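PDB 4OO3: hypothetical protein from Parabacteroides merdae, which is of unknown function but is probably an oxidoreductase that binds a nicotinamide cofactor through a Rossmann fold and carries a separate C-terminal domain. Local coordinates for residues K119-N124 and I143-I148; M149-E154 and V393-H398; V188-K193 and G313-F318; P340-E345 and W383-P388. All coordinates share one frame; numbering follows the deposited sequence. Where two conformers were deposited one is given.

Interaction 1: residues K119-N124 and I143-I148; sequences KPMAIN and IMLYDI
M121, a selenomethionine, meets L145 and D147 by way of two torsions: CG stands anti to the carbonyl carbon (chi1 -64°), and the bend at chi3 (-69°) swings CE over to D147. The contact lies in the Rossmann fold, where it packs the loop after strand 114-117 against strand 145-147, an outermost strand of the parallel sheet. M121 and L145 pass alongside each other, running opposite ways, with M121 SE 3.6 Å from L145 CD1. Against D147 the crossing is roughly perpendicular, and M121 CE lies 3.8 Å from D147 CB and 3.7 Å from D147 OD2. That carboxylate oxygen is buried but satisfied by a salt bridge to K426 and a hydrogen bond to Y427, whose hydroxyl is also bonded to M121 N; helix 419-439 thus ties both segments together. K119 precedes a cis peptide bond to P120, consistent with the lysine-proline pair that the Gfo/Idh/MocA oxidoreductases carry beside the cofactor. Its amine turns away from strand 145-147 and forms a salt bridge with D218, whereas nearer the backbone K119 CG lies 4.1 Å from I148 O.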
# COMPACT_ATOMS: atom_id res chain seq x y z
N LYS A 119 -3.34 4.82 0.01
CA LYS A 119 -2.18 5.32 -0.72
C LYS A 119 -2.53 5.60 -2.18
O LYS A 119 -3.52 5.08 -2.70
CB LYS A 119 -1.02 4.33 -0.63
CG LYS A 119 -1.39 2.86 -0.85
CD LYS A 119 -0.86 2.28 -2.15
CE LYS A 119 -1.63 2.75 -3.36
NZ LYS A 119 -1.50 1.76 -4.45
N PRO A 120 -1.74 6.46 -2.86
CA PRO A 120 -0.72 7.36 -2.34
C PRO A 120 -1.33 8.71 -1.99
O PRO A 120 -2.12 9.26 -2.78
CB PRO A 120 0.23 7.52 -3.53
CG PRO A 120 -0.64 7.35 -4.73
CD PRO A 120 -1.80 6.48 -4.33
N MSE A 121 -0.97 9.25 -0.83
CA MSE A 121 -1.46 10.56 -0.37
C MSE A 121 -0.80 11.72 -1.06
O MSE A 121 -1.23 12.85 -0.91
CB MSE A 121 -1.28 10.68 1.15
CG MSE A 121 -2.15 9.64 1.85
SE MSE A 121 -2.46 10.15 3.72
CE MSE A 121 -0.62 9.87 4.34
N ALA A 122 0.27 11.45 -1.81
CA ALA A 122 0.87 12.44 -2.71
C ALA A 122 1.46 11.74 -3.92
O ALA A 122 2.04 10.66 -3.77
CB ALA A 122 1.94 13.25 -1.98
N ILE A 123 1.31 12.36 -5.10
CA ILE A 123 1.77 11.78 -6.38
C ILE A 123 2.84 12.61 -7.11
O ILE A 123 3.23 12.28 -8.23
CB ILE A 123 0.59 11.56 -7.36
CG1 ILE A 123 -0.06 12.89 -7.77
CG2 ILE A 123 -0.45 10.64 -6.75
CD1 ILE A 123 -1.14 12.74 -8.83
N ASN A 124 3.30 13.68 -6.47
CA ASN A 124 4.38 14.51 -6.98
C ASN A 124 4.88 15.49 -5.90
O ASN A 124 4.30 15.57 -4.81
CB ASN A 124 3.98 15.27 -8.26
CG ASN A 124 2.71 16.09 -8.09
OD1 ASN A 124 2.49 16.74 -7.06
ND2 ASN A 124 1.87 16.08 -9.10
N ILE A 143 -5.82 16.05 15.42
CA ILE A 143 -6.55 15.04 14.65
C ILE A 143 -5.54 14.17 13.92
O ILE A 143 -4.34 14.49 13.86
CB ILE A 143 -7.59 15.67 13.68
CG1 ILE A 143 -6.95 16.68 12.73
CG2 ILE A 143 -8.71 16.33 14.47
CD1 ILE A 143 -7.92 17.27 11.72
N MSE A 144 -6.01 13.06 13.37
CA MSE A 144 -5.14 12.09 12.76
C MSE A 144 -5.30 12.07 11.27
O MSE A 144 -6.40 12.19 10.76
CB MSE A 144 -5.48 10.71 13.28
CG MSE A 144 -4.57 10.35 14.45
SE MSE A 144 -5.19 8.64 15.18
CE MSE A 144 -5.02 7.63 13.52
N LEU A 145 -4.17 11.94 10.59
CA LEU A 145 -4.12 11.62 9.17
C LEU A 145 -3.36 10.30 9.06
O LEU A 145 -2.26 10.18 9.59
CB LEU A 145 -3.38 12.73 8.39
CG LEU A 145 -3.06 12.48 6.91
CD1 LEU A 145 -4.31 12.13 6.10
CD2 LEU A 145 -2.38 13.69 6.30
N TYR A 146 -3.94 9.32 8.38
CA TYR A 146 -3.33 8.00 8.27
C TYR A 146 -3.56 7.40 6.90
O TYR A 146 -4.61 7.63 6.30
CB TYR A 146 -3.92 7.07 9.33
CG TYR A 146 -3.06 5.89 9.71
CD1 TYR A 146 -1.73 6.07 10.06
CD2 TYR A 146 -3.58 4.61 9.78
CE1 TYR A 146 -0.93 5.00 10.43
CE2 TYR A 146 -2.79 3.53 10.15
CZ TYR A 146 -1.47 3.74 10.47
OH TYR A 146 -0.67 2.69 10.84
N ASP A 147 -2.58 6.66 6.39
CA ASP A 147 -2.80 5.88 5.18
C ASP A 147 -2.83 4.37 5.45
O ASP A 147 -2.71 3.93 6.59
CB ASP A 147 -1.83 6.27 4.04
CG ASP A 147 -0.37 5.99 4.34
OD1 ASP A 147 -0.03 5.36 5.37
OD2 ASP A 147 0.46 6.42 3.51
N ILE A 148 -3.04 3.59 4.40
CA ILE A 148 -3.36 2.19 4.53
C ILE A 148 -2.24 1.31 3.95
O ILE A 148 -2.24 1.00 2.76
CB ILE A 148 -4.71 1.90 3.83
CG1 ILE A 148 -5.79 2.81 4.45
CG2 ILE A 148 -5.08 0.43 3.97
CD1 ILE A 148 -7.09 2.86 3.67

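Interaction 2: residues M149-E154 and V393-H398; sequences MTERNE and VGHEAH
H398 enters the turn formed by T150 to E154, and most of its side chain lies against that turn. Its CB lies 3.6 Å from T150 O. CG stands anti to the carbonyl carbon (chi1 -61°), and beyond it H398 CD2 comes within 3.4 Å of N153 O. Farther round the ring, H398 NE2 is 3.4 Å from E154 CA, which lies over one face, while E154 CB makes an off-centre CH-pi contact near CE1. The opposite face is taken by G394 O, 3.1 Å above the plane of the H398 ring and over its centre. G394 is the N-cap of helix 395-412, and H398 N closes the first turn on that same carbonyl oxygen. The contact therefore joins the N-terminal end of this helix to the connection that leaves the last Rossmann strand. At the remaining ring atom, H398 ND1 meets a water in the ring plane at 2.6 Å. The same water lies 2.9 Å from H395 ND1 and donates to E151 OE2 at 3.0 Å, so one solvent molecule links both imidazoles to a carboxylate that T150 OG1 also grips. H395 NE2 is bonded in turn to H23. On the backbone side, N153 ND2 donates to a lone pair of H398 O at 3.0 Å, bent to 139° at the hydrogen, with the acceptor tilted from the N153 amide plane.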
# COMPACT_ATOMS: atom_id res chain seq x y z
N MSE A 149 -1.30 0.93 4.82
CA MSE A 149 -0.19 0.05 4.47
C MSE A 149 -0.54 -1.37 4.84
O MSE A 149 -0.20 -1.86 5.92
CB MSE A 149 1.08 0.50 5.21
CG MSE A 149 1.50 1.92 4.87
SE MSE A 149 2.15 2.01 3.02
CE MSE A 149 0.62 2.90 2.17
N THR A 150 -1.21 -2.06 3.93
CA THR A 150 -1.69 -3.42 4.17
C THR A 150 -0.58 -4.49 4.30
O THR A 150 -0.73 -5.45 5.05
CB THR A 150 -2.66 -3.85 3.06
OG1 THR A 150 -2.07 -3.57 1.78
CG2 THR A 150 -3.97 -3.09 3.17
N GLU A 151 0.53 -4.30 3.59
CA GLU A 151 1.55 -5.34 3.45
C GLU A 151 2.35 -5.58 4.71
O GLU A 151 3.03 -6.60 4.84
CB GLU A 151 2.48 -5.02 2.28
CG GLU A 151 1.75 -4.81 0.96
CD GLU A 151 0.72 -5.90 0.71
OE1 GLU A 151 1.13 -7.08 0.60
OE2 GLU A 151 -0.49 -5.58 0.63
N ARG A 152 2.26 -4.64 5.65
CA ARG A 152 2.80 -4.83 6.99
C ARG A 152 2.18 -6.02 7.71
O ARG A 152 2.78 -6.58 8.63
CB ARG A 152 2.51 -3.60 7.83
CG ARG A 152 3.19 -2.35 7.35
CD ARG A 152 2.88 -1.23 8.31
NE ARG A 152 3.47 0.04 7.90
CZ ARG A 152 3.28 1.18 8.53
NH1 ARG A 152 2.49 1.22 9.60
NH2 ARG A 152 3.86 2.29 8.10
N ASN A 153 0.96 -6.38 7.33
CA ASN A 153 0.19 -7.41 8.01
C ASN A 153 0.30 -8.77 7.35
O ASN A 153 -0.18 -9.75 7.89
CB ASN A 153 -1.26 -6.97 8.08
CG ASN A 153 -1.44 -5.68 8.86
OD1 ASN A 153 -0.79 -5.47 9.88
ND2 ASN A 153 -2.32 -4.82 8.39
N GLU A 154 0.94 -8.80 6.18
CA GLU A 154 1.13 -10.04 5.44
C GLU A 154 2.24 -10.87 6.10
O GLU A 154 3.25 -10.33 6.55
CB GLU A 154 1.45 -9.72 3.98
CG GLU A 154 1.60 -10.94 3.08
CD GLU A 154 2.97 -11.58 3.22
OE1 GLU A 154 3.97 -10.83 3.28
OE2 GLU A 154 3.03 -12.83 3.30
N VAL A 393 -4.16 -15.14 5.51
CA VAL A 393 -5.47 -14.55 5.76
C VAL A 393 -5.99 -13.71 4.61
O VAL A 393 -7.18 -13.42 4.56
CB VAL A 393 -5.48 -13.70 7.06
CG1 VAL A 393 -5.33 -14.60 8.28
CG2 VAL A 393 -4.40 -12.62 7.04
N GLY A 394 -5.11 -13.30 3.69
CA GLY A 394 -5.54 -12.59 2.47
C GLY A 394 -5.62 -11.08 2.60
O GLY A 394 -5.58 -10.52 3.71
N HIS A 395 -5.77 -10.42 1.46
CA HIS A 395 -5.72 -8.95 1.40
C HIS A 395 -6.77 -8.21 2.24
O HIS A 395 -6.45 -7.24 2.93
CB HIS A 395 -5.85 -8.48 -0.05
CG HIS A 395 -5.87 -7.00 -0.18
ND1 HIS A 395 -4.78 -6.22 0.11
CD2 HIS A 395 -6.86 -6.14 -0.53
CE1 HIS A 395 -5.08 -4.95 -0.07
NE2 HIS A 395 -6.34 -4.88 -0.46
N GLU A 396 -8.02 -8.65 2.16
CA GLU A 396 -9.10 -7.97 2.86
C GLU A 396 -8.90 -8.01 4.37
O GLU A 396 -9.12 -7.01 5.05
CB GLU A 396 -10.45 -8.57 2.49
CG GLU A 396 -10.79 -8.34 1.03
CD GLU A 396 -12.21 -8.70 0.69
OE1 GLU A 396 -12.85 -9.43 1.47
OE2 GLU A 396 -12.69 -8.26 -0.38
N ALA A 397 -8.45 -9.15 4.89
CA ALA A 397 -8.09 -9.27 6.30
C ALA A 397 -6.94 -8.33 6.66
O ALA A 397 -6.94 -7.73 7.73
CB ALA A 397 -7.72 -10.70 6.63
N HIS A 398 -5.97 -8.19 5.75
CA HIS A 398 -4.87 -7.24 5.98
C HIS A 398 -5.38 -5.81 6.06
O HIS A 398 -4.89 -5.02 6.85
CB HIS A 398 -3.79 -7.32 4.88
CG HIS A 398 -3.13 -8.66 4.78
ND1 HIS A 398 -2.74 -9.20 3.57
CD2 HIS A 398 -2.81 -9.58 5.73
CE1 HIS A 398 -2.20 -10.39 3.78
NE2 HIS A 398 -2.23 -10.64 5.08
O HOH W 1 -2.59 -7.48 1.60

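Interaction 3: residues V188-K193 and G313-F318; sequences VHHLFK and GGDTHF
H190 ND1 donates to D315 OD1 at 2.7 Å, with 171° at the hydrogen. The oxygen is met nearly in line with its bond to CG, it lies close to the imidazole plane, and ring and carboxylate are only 14° from coplanar, all evidence of a well-directed His-carboxylate bond. H190 CE1 lies 3.4 Å from G314 O, while F309 meets the H190 ring edge-to-face. The other carboxylate oxygen, D315 OD2, accepts a hydrogen bond from a water that H190 N also reaches at 2.7 Å, so this water links the backbone of one segment to the side chain of the other. OD2 also faces the edge of the H189 ring. Next to this polar cluster V188 and T316 pair: V188 N to T316 O and T316 N to V188 O are both 3.1 Å. Their side chains point the same way, bringing V188 CB within 3.2 Å of T316 OG1. D315 CA adds a CA-H...O contact to V188 O. This is an antiparallel hydrogen-bonded pair between strands 183-190 and 316-322, within the large mixed sheet of the putative oxidoreductase C-terminal domain.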
# COMPACT_ATOMS: atom_id res chain seq x y z
N VAL A 188 5.58 -7.37 -10.05
CA VAL A 188 4.90 -7.32 -11.33
C VAL A 188 3.41 -7.50 -11.06
O VAL A 188 2.98 -8.57 -10.60
CB VAL A 188 5.39 -8.42 -12.28
CG1 VAL A 188 4.72 -8.29 -13.65
CG2 VAL A 188 6.90 -8.37 -12.42
N HIS A 189 2.63 -6.46 -11.32
CA HIS A 189 1.18 -6.47 -11.15
C HIS A 189 0.50 -6.43 -12.50
O HIS A 189 1.14 -6.20 -13.51
CB HIS A 189 0.74 -5.27 -10.32
CG HIS A 189 1.22 -5.32 -8.90
ND1 HIS A 189 0.65 -6.15 -7.96
CD2 HIS A 189 2.23 -4.67 -8.28
CE1 HIS A 189 1.29 -6.00 -6.81
NE2 HIS A 189 2.25 -5.11 -6.97
N HIS A 190 -0.82 -6.66 -12.52
CA HIS A 190 -1.57 -6.75 -13.76
C HIS A 190 -2.86 -5.93 -13.74
O HIS A 190 -3.58 -5.91 -12.74
CB HIS A 190 -1.84 -8.21 -14.10
CG HIS A 190 -0.58 -8.99 -14.36
ND1 HIS A 190 0.13 -9.59 -13.35
CD2 HIS A 190 0.12 -9.20 -15.50
CE1 HIS A 190 1.20 -10.17 -13.86
NE2 HIS A 190 1.22 -9.95 -15.16
N LEU A 191 -3.13 -5.23 -14.84
CA LEU A 191 -4.23 -4.27 -14.91
C LEU A 191 -5.57 -4.99 -14.99
O LEU A 191 -6.54 -4.58 -14.35
CB LEU A 191 -4.07 -3.34 -16.11
CG LEU A 191 -2.81 -2.47 -16.14
CD1 LEU A 191 -2.46 -2.05 -17.55
CD2 LEU A 191 -2.97 -1.25 -15.24
N PHE A 192 -5.60 -6.07 -15.76
CA PHE A 192 -6.82 -6.82 -16.00
C PHE A 192 -6.74 -8.23 -15.41
O PHE A 192 -5.84 -9.00 -15.74
CB PHE A 192 -7.11 -6.92 -17.50
CG PHE A 192 -8.39 -7.63 -17.82
CD1 PHE A 192 -9.60 -7.11 -17.40
CD2 PHE A 192 -8.38 -8.82 -18.53
CE1 PHE A 192 -10.79 -7.75 -17.68
CE2 PHE A 192 -9.57 -9.48 -18.81
CZ PHE A 192 -10.78 -8.94 -18.39
N LYS A 193 -7.71 -8.56 -14.55
CA LYS A 193 -7.81 -9.89 -13.95
C LYS A 193 -9.27 -10.33 -13.88
O LYS A 193 -10.17 -9.49 -13.82
CB LYS A 193 -7.19 -9.87 -12.55
N GLY A 313 -0.84 -18.21 -14.47
CA GLY A 313 0.13 -17.15 -14.21
C GLY A 313 -0.37 -16.32 -13.04
O GLY A 313 -1.26 -16.76 -12.30
N GLY A 314 0.19 -15.13 -12.87
CA GLY A 314 -0.24 -14.25 -11.80
C GLY A 314 0.75 -13.16 -11.45
O GLY A 314 1.78 -13.01 -12.10
N ASP A 315 0.42 -12.39 -10.41
CA ASP A 315 1.29 -11.34 -9.91
C ASP A 315 2.51 -11.95 -9.26
O ASP A 315 2.39 -12.90 -8.48
CB ASP A 315 0.54 -10.46 -8.91
CG ASP A 315 -0.62 -9.72 -9.53
OD1 ASP A 315 -0.77 -9.73 -10.77
OD2 ASP A 315 -1.38 -9.10 -8.78
N THR A 316 3.69 -11.43 -9.58
CA THR A 316 4.94 -11.94 -9.03
C THR A 316 5.60 -10.94 -8.08
O THR A 316 5.34 -9.74 -8.13
CB THR A 316 5.93 -12.34 -10.14
OG1 THR A 316 6.34 -11.19 -10.88
CG2 THR A 316 5.28 -13.34 -11.09
N HIS A 317 6.45 -11.47 -7.20
CA HIS A 317 7.26 -10.63 -6.31
C HIS A 317 8.53 -11.35 -5.89
O HIS A 317 8.51 -12.54 -5.56
CB HIS A 317 6.47 -10.22 -5.06
CG HIS A 317 7.22 -9.28 -4.16
ND1 HIS A 317 7.24 -7.92 -4.36
CD2 HIS A 317 7.98 -9.51 -3.07
CE1 HIS A 317 7.98 -7.35 -3.43
NE2 HIS A 317 8.44 -8.29 -2.63
N PHE A 318 9.64 -10.62 -5.93
CA PHE A 318 10.94 -11.12 -5.46
C PHE A 318 11.60 -10.03 -4.65
O PHE A 318 11.57 -8.86 -5.03
CB PHE A 318 11.86 -11.48 -6.63
CG PHE A 318 13.32 -11.64 -6.24
CD1 PHE A 318 13.78 -12.81 -5.65
CD2 PHE A 318 14.23 -10.62 -6.47
CE1 PHE A 318 15.11 -12.95 -5.30
CE2 PHE A 318 15.56 -10.76 -6.12
CZ PHE A 318 16.00 -11.93 -5.54
O HOH W 2 -2.09 -7.08 -10.13

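Interaction 4: residues P340-E345 and W383-P388; sequences PELFVE and WQVEIP
V344 and W383 mark the tight end of this strand pair: V344 N donates to W383 O at 2.7 Å and W383 N to V344 O at 2.8 Å, both nearly straight. Two residues along, past the F343-Q384 pair, V385 N donates to L342 O at 2.9 Å, and the two side chains run side by side with L342 CG 3.9 Å from V385 CG2. V344 CG2 also approaches V385 CG2, so the face holding L342, V344, W383 and V385 is continuous and buried; L159 of helix 155-164 covers L342 there. The opposite face, with E341, F343 and Q384, is more open to solvent. Q384 CG is anti to the backbone N (chi1 178°) and the chain stays extended, so that it crosses F343: CG makes an off-centre CH-pi contact, and Q384 OE1 lies 3.4 Å from F343 CE2. R331 on the neighbouring strand adds a cation-pi contact to that ring. The pairing is an antiparallel ladder in the mixed sheet of the C-terminal domain, F343 and Q384 forming a non-hydrogen-bonded pair; the short strand segments run antiparallel with a twist, 142° between their directions. Toward E341 the ladder loosens. L342 N and V385 O share no direct bond; a water accepts from L342 N and donates to V385 O at 2.7 Å. That water also donates to E341 OE1. E341 OE1 also takes a weak bond from Q384 NE2, at 3.2 Å and bent to 129°, and has a long, weak ion pair with R392.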
# COMPACT_ATOMS: atom_id res chain seq x y z
N PRO A 340 3.57 -15.92 -1.76
CA PRO A 340 4.92 -15.60 -1.26
C PRO A 340 5.48 -16.65 -0.29
O PRO A 340 4.77 -17.12 0.60
CB PRO A 340 4.74 -14.24 -0.56
CG PRO A 340 3.28 -14.13 -0.27
CD PRO A 340 2.57 -14.93 -1.33
N GLU A 341 6.74 -17.02 -0.50
CA GLU A 341 7.45 -17.93 0.38
C GLU A 341 8.76 -17.28 0.79
O GLU A 341 9.41 -16.62 -0.02
CB GLU A 341 7.76 -19.27 -0.32
CG GLU A 341 6.54 -20.07 -0.77
CD GLU A 341 5.63 -20.52 0.37
OE1 GLU A 341 6.06 -20.49 1.54
OE2 GLU A 341 4.47 -20.90 0.09
N LEU A 342 9.13 -17.48 2.06
CA LEU A 342 10.31 -16.85 2.65
C LEU A 342 11.45 -17.87 2.78
O LEU A 342 11.22 -19.02 3.15
CB LEU A 342 9.95 -16.28 4.03
CG LEU A 342 11.04 -15.64 4.89
CD1 LEU A 342 11.75 -14.49 4.20
CD2 LEU A 342 10.41 -15.17 6.20
N PHE A 343 12.67 -17.43 2.46
CA PHE A 343 13.87 -18.26 2.59
C PHE A 343 14.98 -17.56 3.37
O PHE A 343 15.13 -16.35 3.31
CB PHE A 343 14.39 -18.65 1.20
CG PHE A 343 13.42 -19.47 0.40
CD1 PHE A 343 12.40 -18.87 -0.32
CD2 PHE A 343 13.54 -20.86 0.35
CE1 PHE A 343 11.50 -19.63 -1.05
CE2 PHE A 343 12.65 -21.62 -0.39
CZ PHE A 343 11.63 -21.01 -1.09
N VAL A 344 15.75 -18.36 4.11
CA VAL A 344 16.97 -17.91 4.78
C VAL A 344 18.16 -18.52 4.05
O VAL A 344 18.27 -19.74 3.95
CB VAL A 344 17.01 -18.39 6.25
CG1 VAL A 344 18.34 -18.00 6.91
CG2 VAL A 344 15.83 -17.83 7.03
N GLU A 345 19.05 -17.67 3.55
CA GLU A 345 20.19 -18.13 2.77
C GLU A 345 21.48 -17.63 3.41
O GLU A 345 21.72 -16.43 3.45
CB GLU A 345 20.08 -17.62 1.33
CG GLU A 345 18.69 -17.80 0.74
CD GLU A 345 18.65 -17.71 -0.77
OE1 GLU A 345 19.63 -17.20 -1.38
OE2 GLU A 345 17.65 -18.15 -1.36
N TRP A 383 17.36 -22.40 3.78
CA TRP A 383 16.20 -22.91 4.51
C TRP A 383 14.93 -22.15 4.14
O TRP A 383 14.91 -20.92 4.18
CB TRP A 383 16.41 -22.77 6.02
CG TRP A 383 17.47 -23.66 6.58
CD1 TRP A 383 17.28 -24.87 7.17
CD2 TRP A 383 18.87 -23.41 6.59
NE1 TRP A 383 18.49 -25.40 7.56
CE2 TRP A 383 19.49 -24.52 7.21
CE3 TRP A 383 19.68 -22.36 6.14
CZ2 TRP A 383 20.87 -24.60 7.40
CZ3 TRP A 383 21.06 -22.44 6.33
CH2 TRP A 383 21.64 -23.56 6.95
N GLN A 384 13.88 -22.89 3.80
CA GLN A 384 12.56 -22.29 3.62
C GLN A 384 11.85 -22.20 4.97
O GLN A 384 11.90 -23.13 5.76
CB GLN A 384 11.71 -23.12 2.66
CG GLN A 384 10.31 -22.56 2.49
CD GLN A 384 9.60 -23.08 1.25
OE1 GLN A 384 10.19 -23.79 0.43
NE2 GLN A 384 8.33 -22.73 1.11
N VAL A 385 11.17 -21.07 5.20
CA VAL A 385 10.36 -20.89 6.39
C VAL A 385 8.96 -21.45 6.14
O VAL A 385 8.16 -20.83 5.46
CB VAL A 385 10.25 -19.41 6.81
CG1 VAL A 385 9.42 -19.26 8.08
CG2 VAL A 385 11.64 -18.82 7.02
N GLU A 386 8.69 -22.62 6.70
CA GLU A 386 7.40 -23.27 6.57
C GLU A 386 6.35 -22.47 7.35
O GLU A 386 6.48 -22.28 8.55
CB GLU A 386 7.50 -24.70 7.11
CG GLU A 386 6.37 -25.64 6.72
CD GLU A 386 6.47 -27.00 7.41
OE1 GLU A 386 7.48 -27.27 8.10
OE2 GLU A 386 5.53 -27.80 7.27
N ILE A 387 5.32 -22.01 6.65
CA ILE A 387 4.27 -21.19 7.25
C ILE A 387 2.93 -21.90 7.12
O ILE A 387 2.49 -22.18 6.01
CB ILE A 387 4.17 -19.83 6.53
CG1 ILE A 387 5.49 -19.07 6.63
CG2 ILE A 387 3.03 -18.99 7.10
CD1 ILE A 387 5.68 -18.02 5.55
N PRO A 388 2.27 -22.20 8.26
CA PRO A 388 0.93 -22.78 8.24
C PRO A 388 -0.08 -21.99 7.40
O PRO A 388 -0.05 -20.76 7.37
CB PRO A 388 0.52 -22.75 9.70
CG PRO A 388 1.80 -22.89 10.44
CD PRO A 388 2.84 -22.18 9.62
O HOH W 3 7.67 -19.23 3.32

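How the interactions relate
Interaction 1 lies in the Rossmann part, and its strand 145-147 runs straight into the segment that opens interaction 2; their centres are about 17 Å apart, and K119 CB touches M149 CE at 3.5 Å. Interaction 2 closes a loop of 238 residues in which interactions 3 and 4 follow in series, so it returns the chain from the C-terminal sheet to the Rossmann exit. Interactions 3 and 4 share that mixed sheet, at centres about 21 Å apart, with strand 326-332 between strands 316-322 and 341-346. E154 OE2 also packs on P340 CG at 3.8 Å, joining interactions 2 and 4. Contacts thus run from the presumed cofactor-binding sheet through interaction 2 to the second sheet.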